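Local coordinates for nigritoxine (Vibrio nigripulchritudo, PDB 5M41), which is a bacterial toxin active against crustaceans and insects, at residues 330-335 and 439-444; 360-365 and 420-425; 393-398 and 407-412. All blocks are in the same frame, centred on the assembly; numbering follows the deposited sequence.

Contact 1: 330-335 and 439-444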
loop_
_atom_site.group_PDB
_atom_site.type_symbol
_atom_site.label_atom_id
_atom_site.label_comp_id
_atom_site.label_asym_id
_atom_site.label_seq_id
_atom_site.Cartn_x
_atom_site.Cartn_y
_atom_site.Cartn_z
ATOM N N SER A 330 6.614 -8.797 -2.385
ATOM C CA SER A 330 5.845 -7.587 -2.290
ATOM C C SER A 330 6.809 -6.551 -1.732
ATOM O O SER A 330 7.309 -6.709 -0.606
ATOM C CB SER A 330 4.672 -7.780 -1.338
ATOM O OG SER A 330 4.055 -6.534 -1.036
ATOM N N LEU A 331 7.112 -5.528 -2.522
ATOM C CA LEU A 331 7.823 -4.389 -1.981
ATOM C C LEU A 331 6.770 -3.401 -1.494
ATOM O O LEU A 331 6.074 -2.759 -2.302
ATOM C CB LEU A 331 8.776 -3.777 -3.014
ATOM C CG LEU A 331 9.319 -2.354 -2.815
ATOM C CD1 LEU A 331 10.146 -2.214 -1.548
ATOM C CD2 LEU A 331 10.152 -1.963 -4.022
ATOM N N SER A 332 6.639 -3.296 -0.176
ATOM C CA SER A 332 5.658 -2.408 0.438
ATOM C C SER A 332 6.264 -1.046 0.660
ATOM O O SER A 332 7.341 -0.940 1.217
ATOM C CB SER A 332 5.193 -2.945 1.802
ATOM O OG SER A 332 4.383 -4.099 1.658
ATOM N N LEU A 333 5.562 -0.007 0.229
ATOM C CA LEU A 333 5.931 1.347 0.561
ATOM C C LEU A 333 4.762 1.866 1.365
ATOM O O LEU A 333 3.671 2.118 0.826
ATOM C CB LEU A 333 6.178 2.149 -0.710
ATOM C CG LEU A 333 7.306 1.602 -1.598
ATOM C CD1 LEU A 333 7.255 2.248 -2.967
ATOM C CD2 LEU A 333 8.668 1.832 -0.948
ATOM N N ALA A 334 4.978 1.964 2.673
ATOM C CA ALA A 334 3.912 2.258 3.616
ATOM C C ALA A 334 4.193 3.571 4.287
ATOM O O ALA A 334 5.263 3.757 4.850
ATOM C CB ALA A 334 3.805 1.157 4.658
ATOM N N ALA A 335 3.226 4.479 4.232
ATOM C CA ALA A 335 3.299 5.712 4.986
ATOM C C ALA A 335 3.355 5.393 6.480
ATOM O O ALA A 335 2.842 4.357 6.945
ATOM C CB ALA A 335 2.114 6.592 4.680
ATOM N N PRO A 439 -4.186 -9.915 -1.178
ATOM C CA PRO A 439 -4.337 -8.872 -0.164
ATOM C C PRO A 439 -3.041 -8.082 0.032
ATOM O O PRO A 439 -1.946 -8.573 -0.266
ATOM C CB PRO A 439 -4.663 -9.661 1.125
ATOM C CG PRO A 439 -5.209 -10.960 0.644
ATOM C CD PRO A 439 -4.500 -11.253 -0.657
ATOM N N THR A 440 -3.175 -6.864 0.526
ATOM C CA THR A 440 -2.015 -6.055 0.834
ATOM C C THR A 440 -1.212 -6.670 1.985
ATOM O O THR A 440 -1.750 -7.365 2.839
ATOM C CB THR A 440 -2.390 -4.603 1.172
ATOM O OG1 THR A 440 -1.184 -3.860 1.412
ATOM C CG2 THR A 440 -3.324 -4.537 2.406
ATOM N N ALA A 441 0.095 -6.465 1.951
ATOM C CA ALA A 441 0.930 -6.854 3.064
ATOM C C ALA A 441 0.803 -5.851 4.207
ATOM O O ALA A 441 1.176 -6.179 5.328
ATOM C CB ALA A 441 2.370 -6.959 2.626
ATOM N N GLN A 442 0.281 -4.647 3.933
ATOM C CA GLN A 442 0.208 -3.567 4.955
ATOM C C GLN A 442 -0.950 -3.793 5.934
ATOM O O GLN A 442 -1.943 -3.074 5.938
ATOM C CB GLN A 442 0.139 -2.200 4.275
ATOM C CG GLN A 442 1.383 -1.981 3.413
ATOM C CD GLN A 442 1.445 -0.644 2.706
ATOM O OE1 GLN A 442 0.922 0.375 3.192
ATOM N NE2 GLN A 442 2.114 -0.628 1.566
ATOM N N THR A 443 -0.827 -4.853 6.723
ATOM C CA THR A 443 -1.841 -5.212 7.687
ATOM C C THR A 443 -1.588 -4.500 9.025
ATOM O O THR A 443 -0.582 -3.774 9.220
ATOM C CB THR A 443 -1.801 -6.721 7.962
ATOM O OG1 THR A 443 -0.495 -7.055 8.430
ATOM C CG2 THR A 443 -2.123 -7.560 6.686
ATOM N N LYS A 444 -2.515 -4.731 9.954
ATOM C CA LYS A 444 -2.384 -4.304 11.341
ATOM C C LYS A 444 -1.051 -4.762 11.924
ATOM O O LYS A 444 -0.298 -3.957 12.442
ATOM C CB LYS A 444 -3.547 -4.874 12.155
ATOM C CG LYS A 444 -3.723 -4.276 13.548
ATOM C CD LYS A 444 -4.563 -5.216 14.416
ATOM C CE LYS A 444 -5.408 -4.461 15.431
ATOM N NZ LYS A 444 -4.621 -3.429 16.161
HETATM O O HOH W 1 1.352 -6.811 -0.907
#
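An ST turn followed by an inverse gamma turn shapes residues 439-444, the connection from strand 435-437 to helix 444-457, where it meets strand 328-336 in the antiparallel sheet of the central region. In the ST turn, Thr440 OG1 accepts a nearly straight bond from Gln442 N (3.0 Å). The gamma turn is centred on Gln442 and closed by Thr443 N to Ala441 O. Together they present Ala441 and Gln442 to the strand, just before Thr443 caps the helix with its hydroxyl.

Gln442 makes the greatest part of the contact. CG lies anti to the carbonyl carbon (chi1 -60°) and the chain runs extended beyond it, laying a face of the amide over the Ala334 methyl. NE2 reaches Leu333 O at 3.2 Å, but the N-H...O angle of 142° makes this a weak bond. The Ala334 methyl sits over the amide face nearest OE1, with Ala334 CB 3.3 Å from Gln442 OE1. Both ends of this buried amide have other partners: OE1 bonds with Thr365 and NE2 with Asp368. Its rotation is therefore fixed from more than one direction. Asp368, on adjacent strand 366-370, also bonds with Ser332 OG through OD1, and with Thr440 OG1 and Ala441 N through OD2. This carboxylate thus ties the loop to the sheet, and these N-H and O-H groups would probably stabilise its charged form.

The Ala441 methyl faces two serine hydroxyls, with its CB 3.6 Å from Ser332 OG and farther from Ser330 OG. Ser330 OG, held anti to its backbone N (chi1 169°), is hydrogen-bonded to a water at 2.7 Å, and that water accepts a weak bond from Ala441 N at 3.1 Å.

Contact 2: 360-365 and 420-425; sequences ISIAET and APLPTR
Backbone polarity sets the line of contact along the edge of strand 359-363, where the loop between helix 406-415 and strand 427-429 runs past Ile360. Ile360 N donates to Thr424 O at 3.0 Å, with an N-H...O angle of 164°. The approach lies in the carbonyl plane, on a lone pair, with a C=O...N angle of 143°. Next to it, Arg425 CA lies 3.4 Å from Ile360 O in a CA-H...O contact. The next residue, Ser361, pairs through its backbone with Asp368 of strand 366-370, so the loop and that strand use different residues of 359-363.

Two waters extend the polar row. One donates to Ile360 O and to Pro423 O, with both oxygens 2.8 Å from the water, and so joins two acceptors that could not bond to each other. The second stands 2.7 Å from Ser361 OG and accepts from Arg425 NE at 3.1 Å. The arginine chain bends at chi3 (80°), CG passing alongside Ile360 O, and its NH1 is hydrogen-bonded to Val273 O.

An apolar cluster borders the first water, while the second lies on the Ser361 side. The Pro423 ring lies obliquely across the branch point of Ile360, its CB 3.7 Å from Ile360 CG1 and its CG beside Ile360 CB and CG2. Farther along, Ile362 CD1 and Leu422 CD2 meet tip to tip at 4.0 Å, the two side chains crossing at about a right angle. Ile413 of helix 406-415 touches both Ile362 and Pro423, bringing the preceding helix into the cluster.

With one direct backbone hydrogen bond between the two segments, the loop follows the strand without becoming a regular sheet member, and water and proline-isoleucine packing supply much of what holds it there.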
loop_
_atom_site.group_PDB
_atom_site.type_symbol
_atom_site.label_atom_id
_atom_site.label_comp_id
_atom_site.label_asym_id
_atom_site.label_seq_id
_atom_site.Cartn_x
_atom_site.Cartn_y
_atom_site.Cartn_z
ATOM N N ILE A 360 0.079 -4.020 -8.738
ATOM C CA ILE A 360 0.164 -2.947 -7.744
ATOM C C ILE A 360 -1.044 -3.106 -6.849
ATOM O O ILE A 360 -2.157 -3.235 -7.343
ATOM C CB ILE A 360 0.158 -1.536 -8.406
ATOM C CG1 ILE A 360 1.241 -1.427 -9.499
ATOM C CG2 ILE A 360 0.337 -0.433 -7.360
ATOM C CD1 ILE A 360 2.683 -1.597 -9.014
ATOM N N SER A 361 -0.821 -3.146 -5.539
ATOM C CA SER A 361 -1.925 -3.123 -4.579
ATOM C C SER A 361 -1.913 -1.785 -3.879
ATOM O O SER A 361 -0.853 -1.269 -3.521
ATOM C CB SER A 361 -1.773 -4.235 -3.544
ATOM O OG SER A 361 -1.680 -5.504 -4.174
ATOM N N ILE A 362 -3.085 -1.229 -3.659
ATOM C CA ILE A 362 -3.210 0.064 -3.012
ATOM C C ILE A 362 -3.890 -0.180 -1.663
ATOM O O ILE A 362 -4.960 -0.767 -1.602
ATOM C CB ILE A 362 -3.989 1.071 -3.905
ATOM C CG1 ILE A 362 -3.155 1.431 -5.154
ATOM C CG2 ILE A 362 -4.320 2.348 -3.125
ATOM C CD1 ILE A 362 -3.942 2.141 -6.249
ATOM N N ALA A 363 -3.211 0.208 -0.580
ATOM C CA ALA A 363 -3.750 0.088 0.748
ATOM C C ALA A 363 -4.162 1.484 1.197
ATOM O O ALA A 363 -3.845 2.452 0.513
ATOM C CB ALA A 363 -2.692 -0.480 1.697
ATOM N N GLU A 364 -4.852 1.593 2.341
ATOM C CA GLU A 364 -5.167 2.907 2.906
ATOM C C GLU A 364 -3.869 3.628 3.315
ATOM O O GLU A 364 -3.834 4.862 3.411
ATOM C CB GLU A 364 -6.117 2.802 4.122
ATOM C CG GLU A 364 -7.470 2.116 3.879
ATOM C CD GLU A 364 -8.487 2.957 3.084
ATOM O OE1 GLU A 364 -8.145 4.049 2.555
ATOM O OE2 GLU A 364 -9.670 2.521 2.980
ATOM N N THR A 365 -2.812 2.848 3.537
ATOM C CA THR A 365 -1.557 3.358 4.076
ATOM C C THR A 365 -0.429 3.455 3.053
ATOM O O THR A 365 0.668 3.895 3.389
ATOM C CB THR A 365 -1.065 2.471 5.224
ATOM O OG1 THR A 365 -1.038 1.119 4.767
ATOM C CG2 THR A 365 -1.992 2.582 6.469
ATOM N N ALA A 420 -6.244 7.686 -16.232
ATOM C CA ALA A 420 -6.261 6.281 -16.659
ATOM C C ALA A 420 -6.946 5.376 -15.616
ATOM O O ALA A 420 -7.503 5.880 -14.634
ATOM C CB ALA A 420 -4.843 5.803 -16.957
ATOM N N PRO A 421 -6.938 4.043 -15.839
ATOM C CA PRO A 421 -7.485 3.188 -14.794
ATOM C C PRO A 421 -6.454 3.035 -13.679
ATOM O O PRO A 421 -5.308 3.448 -13.835
ATOM C CB PRO A 421 -7.707 1.854 -15.512
ATOM C CG PRO A 421 -6.643 1.828 -16.558
ATOM C CD PRO A 421 -6.456 3.257 -16.995
ATOM N N LEU A 422 -6.866 2.488 -12.551
ATOM C CA LEU A 422 -5.906 2.133 -11.516
ATOM C C LEU A 422 -5.071 0.950 -12.033
ATOM O O LEU A 422 -5.591 0.120 -12.786
ATOM C CB LEU A 422 -6.633 1.798 -10.214
ATOM C CG LEU A 422 -7.236 3.016 -9.493
ATOM C CD1 LEU A 422 -8.133 2.593 -8.338
ATOM C CD2 LEU A 422 -6.151 3.969 -8.997
ATOM N N PRO A 423 -3.769 0.891 -11.665
ATOM C CA PRO A 423 -2.970 -0.255 -12.086
ATOM C C PRO A 423 -3.599 -1.598 -11.692
ATOM O O PRO A 423 -4.260 -1.712 -10.670
ATOM C CB PRO A 423 -1.615 -0.025 -11.400
ATOM C CG PRO A 423 -1.865 0.997 -10.340
ATOM C CD PRO A 423 -2.998 1.836 -10.830
ATOM N N THR A 424 -3.431 -2.606 -12.537
ATOM C CA THR A 424 -3.948 -3.953 -12.258
ATOM C C THR A 424 -3.275 -4.567 -11.002
ATOM O O THR A 424 -2.038 -4.501 -10.838
ATOM C CB THR A 424 -3.728 -4.833 -13.507
ATOM O OG1 THR A 424 -4.374 -4.187 -14.588
ATOM C CG2 THR A 424 -4.321 -6.242 -13.369
ATOM N N ARG A 425 -4.099 -5.154 -10.143
ATOM C CA ARG A 425 -3.675 -5.790 -8.892
ATOM C C ARG A 425 -3.073 -7.169 -9.136
ATOM O O ARG A 425 -3.429 -7.826 -10.107
ATOM C CB ARG A 425 -4.899 -5.947 -7.989
ATOM C CG ARG A 425 -5.465 -4.608 -7.510
ATOM C CD ARG A 425 -6.893 -4.762 -7.006
ATOM N NE ARG A 425 -6.901 -5.298 -5.646
ATOM C CZ ARG A 425 -8.000 -5.686 -4.984
ATOM N NH1 ARG A 425 -9.196 -5.618 -5.569
ATOM N NH2 ARG A 425 -7.896 -6.161 -3.740
HETATM O O HOH W 2 -3.868 -1.143 -7.995
HETATM O O HOH W 3 -4.203 -6.505 -4.569
#

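Contact 3: 393-398 and 407-412; sequences VSVASS and SKIGNA
Val395 holds CG1 anti to its carbonyl carbon (chi1 -63°), which leaves CG2 flanked by both N and C of the backbone. The two methyls then part over the neighbouring helix: CG1 points to Ala412 and CG2 to Ile409. Ile409 has CG1 likewise anti to its carbonyl carbon (chi1 -67°), bringing that methylene across to Val395 CG2.

Val395 CG1 lies 3.9 Å from Ala412 CB, and Val395 CG2 lies 4.1 Å from Ile409 CG1, with the two branched side chains crossing at about a right angle. The same CG1 also comes within 4.1 Å of Lys408 O, a carbonyl already engaged by Ala412 N one turn on. Here two consecutive helices, 386-396 and 406-415, form an antiparallel pair, a helical hairpin closed by a short connection. The last turn of the first presents Val395 to a patch formed by Lys408, Ile409 and Ala412, residues at i, i+1 and i+4 on the second. The backbones come close, Val395 CA to Ile409 CA being 6.8 Å, consistent with the small side chain of Ala412. Pro404, from the connection itself, touches Val395 as well, while Val393 is turned to helix 302-319.

On the more exposed side, the Lys408 chain turns off to a salt bridge with Asp617, which lies much later in the chain. Ser394 keeps its hydroxyl between its own N and C (chi1 73°), hydrogen-bonded back to Gly391 O within its own helix, and OG merely brushes Ala412 CB at 4.1 Å.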
loop_
_atom_site.group_PDB
_atom_site.type_symbol
_atom_site.label_atom_id
_atom_site.label_comp_id
_atom_site.label_asym_id
_atom_site.label_seq_id
_atom_site.Cartn_x
_atom_site.Cartn_y
_atom_site.Cartn_z
ATOM N N VAL A 393 4.574 9.444 -2.362
ATOM C CA VAL A 393 5.390 10.346 -1.562
ATOM C C VAL A 393 4.687 11.708 -1.421
ATOM O O VAL A 393 4.625 12.267 -0.326
ATOM C CB VAL A 393 6.814 10.523 -2.132
ATOM C CG1 VAL A 393 7.483 11.751 -1.530
ATOM C CG2 VAL A 393 7.658 9.299 -1.854
ATOM N N SER A 394 4.120 12.222 -2.504
ATOM C CA SER A 394 3.443 13.521 -2.414
ATOM C C SER A 394 2.282 13.531 -1.422
ATOM O O SER A 394 2.001 14.566 -0.815
ATOM C CB SER A 394 2.963 14.016 -3.780
ATOM O OG SER A 394 1.843 13.270 -4.235
ATOM N N VAL A 395 1.593 12.402 -1.253
ATOM C CA VAL A 395 0.494 12.372 -0.273
ATOM C C VAL A 395 0.927 11.869 1.113
ATOM O O VAL A 395 0.269 12.174 2.109
ATOM C CB VAL A 395 -0.780 11.644 -0.784
ATOM C CG1 VAL A 395 -1.374 12.364 -2.000
ATOM C CG2 VAL A 395 -0.485 10.184 -1.097
ATOM N N ALA A 396 2.027 11.119 1.197
ATOM C CA ALA A 396 2.575 10.736 2.515
ATOM C C ALA A 396 3.381 11.880 3.133
ATOM O O ALA A 396 3.559 11.947 4.350
ATOM C CB ALA A 396 3.441 9.499 2.411
ATOM N N SER A 397 3.840 12.767 2.258
ATOM C CA SER A 397 4.714 13.894 2.547
ATOM C C SER A 397 4.640 14.504 3.947
ATOM O O SER A 397 5.668 14.710 4.611
ATOM C CB SER A 397 4.443 14.992 1.522
ATOM O OG SER A 397 5.065 16.162 1.950
ATOM N N SER A 398 3.436 14.827 4.383
ATOM C CA SER A 398 3.289 15.496 5.656
ATOM C C SER A 398 2.008 15.003 6.330
ATOM O O SER A 398 1.229 15.793 6.869
ATOM C CB SER A 398 3.239 17.000 5.419
ATOM O OG SER A 398 2.123 17.292 4.588
ATOM N N SER A 407 -8.277 6.438 -1.860
ATOM C CA SER A 407 -8.685 7.384 -2.871
ATOM C C SER A 407 -7.599 8.428 -3.186
ATOM O O SER A 407 -7.252 8.618 -4.347
ATOM C CB SER A 407 -10.007 8.029 -2.449
ATOM O OG SER A 407 -10.198 9.248 -3.128
ATOM N N LYS A 408 -7.048 9.083 -2.161
ATOM C CA LYS A 408 -5.911 10.003 -2.354
ATOM C C LYS A 408 -4.703 9.326 -3.002
ATOM O O LYS A 408 -4.077 9.888 -3.899
ATOM C CB LYS A 408 -5.473 10.635 -1.031
ATOM C CG LYS A 408 -6.166 11.951 -0.682
ATOM C CD LYS A 408 -5.659 12.453 0.666
ATOM C CE LYS A 408 -6.202 13.825 1.024
ATOM N NZ LYS A 408 -7.643 13.777 1.370
ATOM N N ILE A 409 -4.367 8.118 -2.558
ATOM C CA ILE A 409 -3.238 7.419 -3.168
ATOM C C ILE A 409 -3.536 7.121 -4.638
ATOM O O ILE A 409 -2.719 7.429 -5.517
ATOM C CB ILE A 409 -2.849 6.139 -2.395
ATOM C CG1 ILE A 409 -2.295 6.523 -1.010
ATOM C CG2 ILE A 409 -1.839 5.354 -3.186
ATOM C CD1 ILE A 409 -2.329 5.411 0.021
ATOM N N GLY A 410 -4.712 6.554 -4.911
ATOM C CA GLY A 410 -5.092 6.242 -6.291
ATOM C C GLY A 410 -5.028 7.459 -7.211
ATOM O O GLY A 410 -4.501 7.382 -8.328
ATOM N N ASN A 411 -5.568 8.580 -6.735
ATOM C CA ASN A 411 -5.555 9.853 -7.474
ATOM C C ASN A 411 -4.153 10.394 -7.721
ATOM O O ASN A 411 -3.873 10.935 -8.792
ATOM C CB ASN A 411 -6.381 10.909 -6.744
ATOM C CG ASN A 411 -7.855 10.568 -6.692
ATOM O OD1 ASN A 411 -8.316 9.623 -7.339
ATOM N ND2 ASN A 411 -8.609 11.346 -5.928
ATOM N N ALA A 412 -3.264 10.243 -6.741
ATOM C CA ALA A 412 -1.902 10.735 -6.904
ATOM C C ALA A 412 -1.136 9.894 -7.933
ATOM O O ALA A 412 -0.286 10.412 -8.665
ATOM C CB ALA A 412 -1.188 10.772 -5.564
#

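Contact 1 is the buried one, close to the centre of the chain, whereas contacts 2 and 3 lie nearer the surface. Contacts 1 and 2 hold different strands of the same antiparallel sheet and touch where Thr365 meets Gln442 and where Ala335 N is hydrogen-bonded to Thr365 O. Contacts 2 and 3 share helix 406-415: Ile409 packs on Ile362, and Leu422 on Gly410. Contact 3 is nested within the loop closed by contact 2, itself nested within that of contact 1. Chemistry follows place: a carboxylate-centred network inside, backbone bonding with water bridges at the strand edge, and apolar side-chain packing between the two helices.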